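PDB 2Q04: acetoin utilization protein from Exiguobacterium sibiricum, which is probably a GNAT-family N-acetyltransferase connected with acetoin utilization, its acyl acceptor not established. Local coordinates for residues F3-T11 with V19-S27; V149-E157 with S177-A185. All coordinates share one frame; numbering follows the deposited sequence.

Interaction 1: F3-T11 with V19-S27; sequences FEKQFNHRT and VEIEGPVTS
His9 meets the carboxylate of Glu20 across the two strands. His9 NE2 donates at 2.9 Å to Glu20 OE1, which receives it on its anti lone pair, the one away from its other oxygen, with ring and carboxylate planes only 12° apart. Thr11 OG1 is modelled at 2.5 Å from the same Glu20 OE1, too short to be trusted in detail. CG of His9 is anti to the backbone N (chi1 166°), which carries the imidazole toward strand 19-23, its edge to two carboxylates; Glu20 folds back at chi2 to meet it. Beside them, His9 CD2 lies 3.2 Å from Glu22 OE1, an oxygen also salt-bridged to Arg67. Phe7 lays CZ against Glu22 CB at 3.6 Å, and Pro24 O meets the edge of the Phe7 ring in plane. Behind these side chains, Asn8 with Gly23 and Arg10 with Ile21 each exchange two backbone hydrogen bonds, such as Asn8 N to Gly23 O at 2.8 Å. A water joins Asn8 ND2 to Gly23 O, the carbonyl of the cis peptide to Pro24. On the other face Ile21 packs against helix 112-121, and strand 62-68 continues the sheet beyond 19-23. This is an antiparallel beta hairpin, consistent with the N-terminal edge of a GNAT sheet.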
loop_
_atom_site.group_PDB
_atom_site.type_symbol
_atom_site.label_atom_id
_atom_site.label_comp_id
_atom_site.label_asym_id
_atom_site.label_seq_id
_atom_site.Cartn_x
_atom_site.Cartn_y
_atom_site.Cartn_z
ATOM N N PHE A 3 1.742 15.955 -9.332
ATOM C CA PHE A 3 1.588 16.633 -8.038
ATOM C C PHE A 3 2.871 16.676 -7.210
ATOM O O PHE A 3 3.814 15.923 -7.455
ATOM C CB PHE A 3 0.466 15.974 -7.220
ATOM C CG PHE A 3 -0.869 16.597 -7.432
ATOM C CD1 PHE A 3 -1.134 17.887 -6.942
ATOM C CD2 PHE A 3 -1.864 15.925 -8.128
ATOM C CE1 PHE A 3 -2.355 18.480 -7.146
ATOM C CE2 PHE A 3 -3.093 16.508 -8.333
ATOM C CZ PHE A 3 -3.347 17.795 -7.841
ATOM N N GLU A 4 2.885 17.577 -6.221
ATOM C CA GLU A 4 4.023 17.731 -5.310
ATOM C C GLU A 4 3.825 16.835 -4.115
ATOM O O GLU A 4 2.690 16.560 -3.714
ATOM C CB GLU A 4 4.153 19.189 -4.841
ATOM C CG GLU A 4 4.616 20.164 -5.926
ATOM C CD GLU A 4 3.627 20.284 -7.069
ATOM O OE1 GLU A 4 2.425 20.012 -6.848
ATOM O OE2 GLU A 4 4.050 20.648 -8.191
ATOM N N LYS A 5 4.925 16.391 -3.527
ATOM C CA LYS A 5 4.866 15.455 -2.414
ATOM C C LYS A 5 5.098 16.176 -1.084
ATOM O O LYS A 5 6.174 16.744 -0.848
ATOM C CB LYS A 5 5.896 14.336 -2.611
ATOM C CG LYS A 5 5.580 13.406 -3.811
ATOM C CD LYS A 5 6.732 12.469 -4.112
ATOM C CE LYS A 5 6.618 11.884 -5.500
ATOM N NZ LYS A 5 7.842 11.111 -5.890
ATOM N N GLN A 6 4.067 16.188 -0.242
ATOM C CA GLN A 6 4.146 16.822 1.070
ATOM C C GLN A 6 4.669 15.823 2.110
ATOM O O GLN A 6 4.038 14.792 2.378
ATOM C CB GLN A 6 2.763 17.341 1.495
ATOM C CG GLN A 6 2.778 18.261 2.720
ATOM C CD GLN A 6 1.394 18.482 3.296
ATOM O OE1 GLN A 6 0.731 17.540 3.728
ATOM N NE2 GLN A 6 0.959 19.727 3.318
ATOM N N PHE A 7 5.825 16.135 2.687
ATOM C CA PHE A 7 6.398 15.321 3.746
ATOM C C PHE A 7 5.616 15.519 5.032
ATOM O O PHE A 7 5.384 16.642 5.454
ATOM C CB PHE A 7 7.870 15.699 3.978
ATOM C CG PHE A 7 8.524 14.925 5.095
ATOM C CD1 PHE A 7 9.149 13.707 4.845
ATOM C CD2 PHE A 7 8.490 15.397 6.397
ATOM C CE1 PHE A 7 9.741 12.989 5.874
ATOM C CE2 PHE A 7 9.072 14.671 7.431
ATOM C CZ PHE A 7 9.701 13.474 7.165
ATOM N N ASN A 8 5.209 14.421 5.645
ATOM C CA ASN A 8 4.514 14.474 6.921
ATOM C C ASN A 8 5.163 13.549 7.912
ATOM O O ASN A 8 5.853 12.622 7.531
ATOM C CB ASN A 8 3.044 14.117 6.737
ATOM C CG ASN A 8 2.275 15.207 6.028
ATOM O OD1 ASN A 8 1.974 16.257 6.614
ATOM N ND2 ASN A 8 1.971 14.984 4.751
ATOM N N HIS A 9 4.959 13.824 9.194
ATOM C CA HIS A 9 5.614 13.072 10.249
ATOM C C HIS A 9 4.774 13.018 11.511
ATOM O O HIS A 9 4.215 14.016 11.933
ATOM C CB HIS A 9 6.967 13.710 10.583
ATOM C CG HIS A 9 7.563 13.219 11.865
ATOM N ND1 HIS A 9 7.203 13.727 13.092
ATOM C CD2 HIS A 9 8.462 12.237 12.113
ATOM C CE1 HIS A 9 7.851 13.077 14.041
ATOM N NE2 HIS A 9 8.626 12.173 13.472
ATOM N N ARG A 10 4.714 11.840 12.119
ATOM C CA ARG A 10 4.138 11.675 13.450
ATOM C C ARG A 10 4.977 10.649 14.216
ATOM O O ARG A 10 5.555 9.734 13.617
ATOM C CB ARG A 10 2.684 11.190 13.365
ATOM C CG ARG A 10 1.715 12.155 12.667
ATOM C CD ARG A 10 1.434 13.376 13.495
ATOM N NE ARG A 10 0.322 14.164 12.945
ATOM C CZ ARG A 10 0.432 15.048 11.941
ATOM N NH1 ARG A 10 1.602 15.258 11.347
ATOM N NH2 ARG A 10 -0.642 15.718 11.523
ATOM N N THR A 11 5.083 10.830 15.525
ATOM C CA THR A 11 5.758 9.866 16.373
ATOM C C THR A 11 4.731 8.957 17.018
ATOM O O THR A 11 3.826 9.416 17.692
ATOM C CB THR A 11 6.573 10.552 17.463
ATOM O OG1 THR A 11 7.621 11.323 16.862
ATOM C CG2 THR A 11 7.187 9.517 18.416
ATOM N N VAL A 19 8.240 5.169 17.567
ATOM C CA VAL A 19 8.535 4.902 16.158
ATOM C C VAL A 19 8.173 6.121 15.326
ATOM O O VAL A 19 7.086 6.670 15.465
ATOM C CB VAL A 19 7.717 3.654 15.625
ATOM C CG1 VAL A 19 8.059 3.371 14.176
ATOM C CG2 VAL A 19 7.982 2.423 16.491
ATOM N N GLU A 20 9.091 6.548 14.470
ATOM C CA GLU A 20 8.851 7.705 13.629
ATOM C C GLU A 20 8.176 7.279 12.344
ATOM O O GLU A 20 8.703 6.438 11.582
ATOM C CB GLU A 20 10.154 8.446 13.330
ATOM C CG GLU A 20 11.002 8.728 14.567
ATOM C CD GLU A 20 10.191 9.299 15.728
ATOM O OE1 GLU A 20 9.346 10.189 15.491
ATOM O OE2 GLU A 20 10.405 8.855 16.877
ATOM N N ILE A 21 6.989 7.822 12.122
ATOM C CA ILE A 21 6.205 7.509 10.948
ATOM C C ILE A 21 6.162 8.725 10.056
ATOM O O ILE A 21 5.565 9.737 10.404
ATOM C CB ILE A 21 4.802 7.075 11.338
ATOM C CG1 ILE A 21 4.896 5.795 12.181
ATOM C CG2 ILE A 21 3.944 6.832 10.084
ATOM C CD1 ILE A 21 3.631 5.317 12.673
ATOM N N GLU A 22 6.816 8.629 8.901
ATOM C CA GLU A 22 7.053 9.789 8.089
ATOM C C GLU A 22 7.217 9.457 6.609
ATOM O O GLU A 22 7.661 8.367 6.243
ATOM C CB GLU A 22 8.309 10.494 8.585
ATOM C CG GLU A 22 9.581 9.632 8.457
ATOM C CD GLU A 22 10.772 10.229 9.148
ATOM O OE1 GLU A 22 10.605 10.826 10.231
ATOM O OE2 GLU A 22 11.892 10.061 8.634
ATOM N N GLY A 23 6.926 10.450 5.770
ATOM C CA GLY A 23 7.129 10.343 4.338
ATOM C C GLY A 23 6.216 11.300 3.596
ATOM O O GLY A 23 5.405 11.994 4.224
ATOM N N PRO A 24 6.308 11.320 2.235
ATOM C CA PRO A 24 7.213 10.464 1.445
ATOM C C PRO A 24 8.706 10.793 1.648
ATOM O O PRO A 24 9.092 11.974 1.721
ATOM C CB PRO A 24 6.787 10.742 -0.018
ATOM C CG PRO A 24 5.481 11.473 0.076
ATOM C CD PRO A 24 5.479 12.183 1.372
ATOM N N VAL A 25 9.520 9.742 1.753
ATOM C CA VAL A 25 10.967 9.868 1.957
ATOM C C VAL A 25 11.679 9.798 0.608
ATOM O O VAL A 25 11.359 8.954 -0.223
ATOM C CB VAL A 25 11.502 8.713 2.868
ATOM C CG1 VAL A 25 12.975 8.886 3.146
ATOM C CG2 VAL A 25 10.701 8.644 4.180
ATOM N N THR A 26 12.652 10.673 0.401
ATOM C CA THR A 26 13.381 10.707 -0.868
ATOM C C THR A 26 14.263 9.487 -1.002
ATOM O O THR A 26 14.622 8.857 -0.008
ATOM C CB THR A 26 14.267 11.946 -0.982
ATOM O OG1 THR A 26 15.272 11.903 0.026
ATOM C CG2 THR A 26 13.444 13.215 -0.836
ATOM N N SER A 27 14.620 9.164 -2.246
ATOM C CA SER A 27 15.505 8.039 -2.538
ATOM C C SER A 27 16.845 8.201 -1.831
ATOM O O SER A 27 17.350 7.255 -1.213
ATOM C CB SER A 27 15.740 7.935 -4.048
ATOM O OG SER A 27 14.529 7.783 -4.738
HETATM O O HOH W 1 2.461 12.269 3.737
#

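Interaction 2: V149-E157 with S177-A185; sequences VWDYRKIME and SHPANCLMA. With EDO (1,2-ethanediol), chain J; EDO (1,2-ethanediol), chain K.
Arg153 reaches from helix 149-157 into the turn ahead of strand 182-185, where its guanidinium donates to the backbone carbonyl of Ala180. From CB the chain leaves with CG anti to the backbone N (chi1 161°) and bends at chi2, bringing CD to 3.4 Å from Ala180 O. NE turns back to Glu157 OE1 and NH2 joins it on that oxygen, each at 3.1 Å; both approach from one face of the carboxylate, a side-on salt bridge between residues four apart, one helical turn. CZ lies 3.6 Å from Cys182 CB, which sits over one face of the guanidinium. At the tip, NH1 donates to Ala180 O at 3.0 Å, from well above the carbonyl plane and bent at 143°. With an alanine here, Ala180 O would probably lose its side-chain donor and Glu157 its charged mate, leaving that carboxylate freer to turn.

The turn itself, type I from His178 to Asn181, is braced by Ala180 N donating to His178 ND1. Towards the start of the helix, Val149 CG1 touches Ala180 CB at 3.5 Å, and Trp150 brings CZ3 to the same methyl; its six-membered ring runs nearly parallel to the His178 imidazole but is slid so far along that they barely overlap. Further along, the selenomethionine Met156 sets CE against Cys182 SG at 3.8 Å, and Glu157 CG rests on CE of the selenomethionine Met184. Strand 182-187 lies between 130-135 and 166-168, antiparallel to both, and helix 149-162 falls between those two in sequence, consistent with the C-terminal part of a GNAT fold.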
loop_
_atom_site.group_PDB
_atom_site.type_symbol
_atom_site.label_atom_id
_atom_site.label_comp_id
_atom_site.label_asym_id
_atom_site.label_seq_id
_atom_site.Cartn_x
_atom_site.Cartn_y
_atom_site.Cartn_z
ATOM N N VAL A 149 -6.216 -17.714 7.944
ATOM C CA VAL A 149 -6.303 -16.855 6.755
ATOM C C VAL A 149 -7.444 -15.824 6.859
ATOM O O VAL A 149 -7.290 -14.673 6.436
ATOM C CB VAL A 149 -6.481 -17.672 5.437
ATOM C CG1 VAL A 149 -6.573 -16.737 4.242
ATOM C CG2 VAL A 149 -5.335 -18.631 5.246
ATOM N N TRP A 150 -8.569 -16.233 7.439
ATOM C CA TRP A 150 -9.748 -15.384 7.481
ATOM C C TRP A 150 -9.657 -14.347 8.604
ATOM O O TRP A 150 -10.095 -13.209 8.431
ATOM C CB TRP A 150 -11.006 -16.252 7.590
ATOM C CG TRP A 150 -10.953 -17.479 6.653
ATOM C CD1 TRP A 150 -10.602 -18.756 6.994
ATOM C CD2 TRP A 150 -11.172 -17.494 5.227
ATOM N NE1 TRP A 150 -10.635 -19.578 5.879
ATOM C CE2 TRP A 150 -10.978 -18.830 4.785
ATOM C CE3 TRP A 150 -11.528 -16.520 4.291
ATOM C CZ2 TRP A 150 -11.129 -19.210 3.443
ATOM C CZ3 TRP A 150 -11.681 -16.902 2.947
ATOM C CH2 TRP A 150 -11.480 -18.235 2.543
ATOM N N ASP A 151 -9.014 -14.718 9.724
ATOM C CA ASP A 151 -8.722 -13.751 10.797
ATOM C C ASP A 151 -7.758 -12.702 10.276
ATOM O O ASP A 151 -7.919 -11.509 10.546
ATOM C CB ASP A 151 -8.125 -14.464 12.010
ATOM C CG ASP A 151 -9.051 -15.510 12.581
ATOM O OD1 ASP A 151 -10.253 -15.494 12.232
ATOM O OD2 ASP A 151 -8.578 -16.364 13.355
ATOM N N TYR A 152 -6.764 -13.148 9.508
ATOM C CA TYR A 152 -5.802 -12.241 8.901
ATOM C C TYR A 152 -6.503 -11.278 7.972
ATOM O O TYR A 152 -6.258 -10.083 8.006
ATOM C CB TYR A 152 -4.740 -13.019 8.108
ATOM C CG TYR A 152 -3.625 -12.138 7.610
ATOM C CD1 TYR A 152 -3.810 -11.306 6.502
ATOM C CD2 TYR A 152 -2.415 -12.061 8.296
ATOM C CE1 TYR A 152 -2.810 -10.444 6.071
ATOM C CE2 TYR A 152 -1.402 -11.203 7.871
ATOM C CZ TYR A 152 -1.609 -10.398 6.752
ATOM O OH TYR A 152 -0.618 -9.543 6.327
ATOM N N ARG A 153 -7.357 -11.822 7.114
ATOM C CA ARG A 153 -8.107 -11.021 6.152
ATOM C C ARG A 153 -8.973 -9.966 6.837
ATOM O O ARG A 153 -8.974 -8.804 6.437
ATOM C CB ARG A 153 -8.973 -11.939 5.263
ATOM C CG ARG A 153 -10.146 -11.229 4.523
ATOM C CD ARG A 153 -9.665 -10.178 3.542
ATOM N NE ARG A 153 -10.774 -9.366 3.040
ATOM C CZ ARG A 153 -11.555 -9.698 2.003
ATOM N NH1 ARG A 153 -11.349 -10.810 1.329
ATOM N NH2 ARG A 153 -12.540 -8.898 1.636
ATOM N N LYS A 154 -9.685 -10.371 7.881
ATOM C CA LYS A 154 -10.561 -9.463 8.613
ATOM C C LYS A 154 -9.773 -8.320 9.258
ATOM O O LYS A 154 -10.168 -7.156 9.164
ATOM C CB LYS A 154 -11.357 -10.246 9.658
ATOM C CG LYS A 154 -12.396 -11.228 9.031
ATOM C CD LYS A 154 -12.776 -12.371 9.992
ATOM C CE LYS A 154 -13.554 -13.466 9.266
ATOM N NZ LYS A 154 -13.783 -14.672 10.116
ATOM N N ILE A 155 -8.623 -8.652 9.839
ATOM C CA ILE A 155 -7.750 -7.659 10.480
ATOM C C ILE A 155 -7.112 -6.740 9.448
ATOM O O ILE A 155 -7.086 -5.539 9.620
ATOM C CB ILE A 155 -6.646 -8.360 11.316
ATOM C CG1 ILE A 155 -7.285 -9.098 12.502
ATOM C CG2 ILE A 155 -5.638 -7.349 11.815
ATOM C CD1 ILE A 155 -6.412 -10.173 13.106
HETATM N N MSE A 156 -6.600 -7.319 8.380
HETATM C CA MSE A 156 -5.953 -6.553 7.344
HETATM C C MSE A 156 -6.938 -5.605 6.665
HETATM O O MSE A 156 -6.571 -4.500 6.264
HETATM C CB MSE A 156 -5.321 -7.488 6.319
HETATM C CG MSE A 156 -4.664 -6.780 5.152
HETATM SE SE MSE A 156 -5.932 -6.304 3.747
HETATM C CE MSE A 156 -6.583 -8.135 3.267
ATOM N N GLU A 157 -8.191 -6.034 6.531
ATOM C CA GLU A 157 -9.192 -5.205 5.840
ATOM C C GLU A 157 -9.575 -4.008 6.682
ATOM O O GLU A 157 -9.665 -2.901 6.174
ATOM C CB GLU A 157 -10.439 -6.022 5.456
ATOM C CG GLU A 157 -11.343 -5.318 4.411
ATOM C CD GLU A 157 -12.657 -6.087 4.127
ATOM O OE1 GLU A 157 -12.685 -7.321 4.316
ATOM O OE2 GLU A 157 -13.652 -5.444 3.710
ATOM N N SER A 177 -9.441 -16.091 -7.571
ATOM C CA SER A 177 -9.020 -17.495 -7.390
ATOM C C SER A 177 -9.195 -17.998 -5.945
ATOM O O SER A 177 -9.179 -19.202 -5.694
ATOM C CB SER A 177 -7.557 -17.662 -7.786
ATOM O OG SER A 177 -6.699 -17.188 -6.763
ATOM N N HIS A 178 -9.294 -17.071 -5.003
ATOM C CA HIS A 178 -9.432 -17.415 -3.569
ATOM C C HIS A 178 -10.198 -16.277 -2.865
ATOM O O HIS A 178 -9.777 -15.138 -2.924
ATOM C CB HIS A 178 -8.014 -17.567 -2.920
ATOM C CG HIS A 178 -8.017 -18.252 -1.569
ATOM N ND1 HIS A 178 -8.462 -17.637 -0.419
ATOM C CD2 HIS A 178 -7.556 -19.470 -1.187
ATOM C CE1 HIS A 178 -8.320 -18.463 0.604
ATOM N NE2 HIS A 178 -7.771 -19.578 0.164
ATOM N N PRO A 179 -11.343 -16.600 -2.207
ATOM C CA PRO A 179 -12.174 -15.574 -1.566
ATOM C C PRO A 179 -11.432 -14.691 -0.548
ATOM O O PRO A 179 -11.875 -13.590 -0.262
ATOM C CB PRO A 179 -13.245 -16.382 -0.853
ATOM C CG PRO A 179 -13.315 -17.621 -1.548
ATOM C CD PRO A 179 -11.960 -17.923 -2.104
ATOM N N ALA A 180 -10.346 -15.198 0.022
ATOM C CA ALA A 180 -9.572 -14.422 0.990
ATOM C C ALA A 180 -8.855 -13.242 0.316
ATOM O O ALA A 180 -8.658 -12.181 0.937
ATOM C CB ALA A 180 -8.576 -15.299 1.709
ATOM N N ASN A 181 -8.456 -13.417 -0.946
ATOM C CA ASN A 181 -7.834 -12.313 -1.701
ATOM C C ASN A 181 -8.844 -11.197 -1.879
ATOM O O ASN A 181 -10.058 -11.426 -1.794
ATOM C CB ASN A 181 -7.343 -12.778 -3.070
ATOM C CG ASN A 181 -6.362 -13.916 -2.984
ATOM O OD1 ASN A 181 -5.712 -14.123 -1.956
ATOM N ND2 ASN A 181 -6.251 -14.677 -4.064
ATOM N N CYS A 182 -8.367 -9.992 -2.117
ATOM C CA CYS A 182 -9.274 -8.886 -2.315
ATOM C C CYS A 182 -8.666 -7.674 -3.006
ATOM O O CYS A 182 -7.462 -7.442 -2.964
ATOM C CB CYS A 182 -9.899 -8.452 -0.972
ATOM S SG CYS A 182 -8.740 -7.717 0.227
ATOM N N LEU A 183 -9.528 -6.937 -3.680
ATOM C CA LEU A 183 -9.204 -5.656 -4.226
ATOM C C LEU A 183 -9.855 -4.629 -3.345
ATOM O O LEU A 183 -11.015 -4.768 -2.973
ATOM C CB LEU A 183 -9.767 -5.534 -5.652
ATOM C CG LEU A 183 -9.900 -4.126 -6.248
ATOM C CD1 LEU A 183 -8.522 -3.522 -6.566
ATOM C CD2 LEU A 183 -10.760 -4.192 -7.496
HETATM N N MSE A 184 -9.113 -3.616 -2.983
HETATM C CA MSE A 184 -9.662 -2.519 -2.202
HETATM C C MSE A 184 -9.242 -1.236 -2.831
HETATM O O MSE A 184 -8.256 -1.198 -3.564
HETATM C CB MSE A 184 -9.162 -2.572 -0.757
HETATM C CG MSE A 184 -9.512 -3.832 -0.038
HETATM SE SE MSE A 184 -8.932 -3.795 1.763
HETATM C CE MSE A 184 -10.058 -2.348 2.408
ATOM N N ALA A 185 -9.966 -0.166 -2.548
ATOM C CA ALA A 185 -9.626 1.119 -3.121
ATOM C C ALA A 185 -10.175 2.296 -2.336
ATOM O O ALA A 185 -11.240 2.227 -1.766
ATOM C CB ALA A 185 -10.085 1.192 -4.550
HETATM C C1 EDO J . 0.859 -8.402 4.410
HETATM O O1 EDO J . -0.486 -7.895 4.252
HETATM C C2 EDO J . 1.758 -7.867 3.314
HETATM O O2 EDO J . 2.913 -8.694 3.194
HETATM C C1 EDO K . -14.044 -11.472 -4.987
HETATM O O1 EDO K . -14.630 -10.447 -5.823
HETATM C C2 EDO K . -12.929 -10.863 -4.128
HETATM O O2 EDO K . -12.566 -11.730 -3.035
#

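How the interactions relate
Both contacts reach the same mixed sheet but lie on opposite sides of the chain's centre, their centres 27 Å apart. Interaction 1 is strand against strand: the backbone does most of the joining, and the His9, Thr11, Glu20 and Glu22 side chains share one face, while Ile21, with Asn8 and Arg10, is on the other, where Ile21 is buried. Interaction 2 has no backbone-to-backbone hydrogen bond; sulfur, selenium and methyl groups fill its buried part, and the polar link runs from an arginine side chain to a backbone carbonyl. Each is partly buried, with exposed residues in both. Interaction 1 holds the hairpin of strands 8-12 and 19-23, interaction 2 helix 149-162 and strand 182-187, so they share only the sheet.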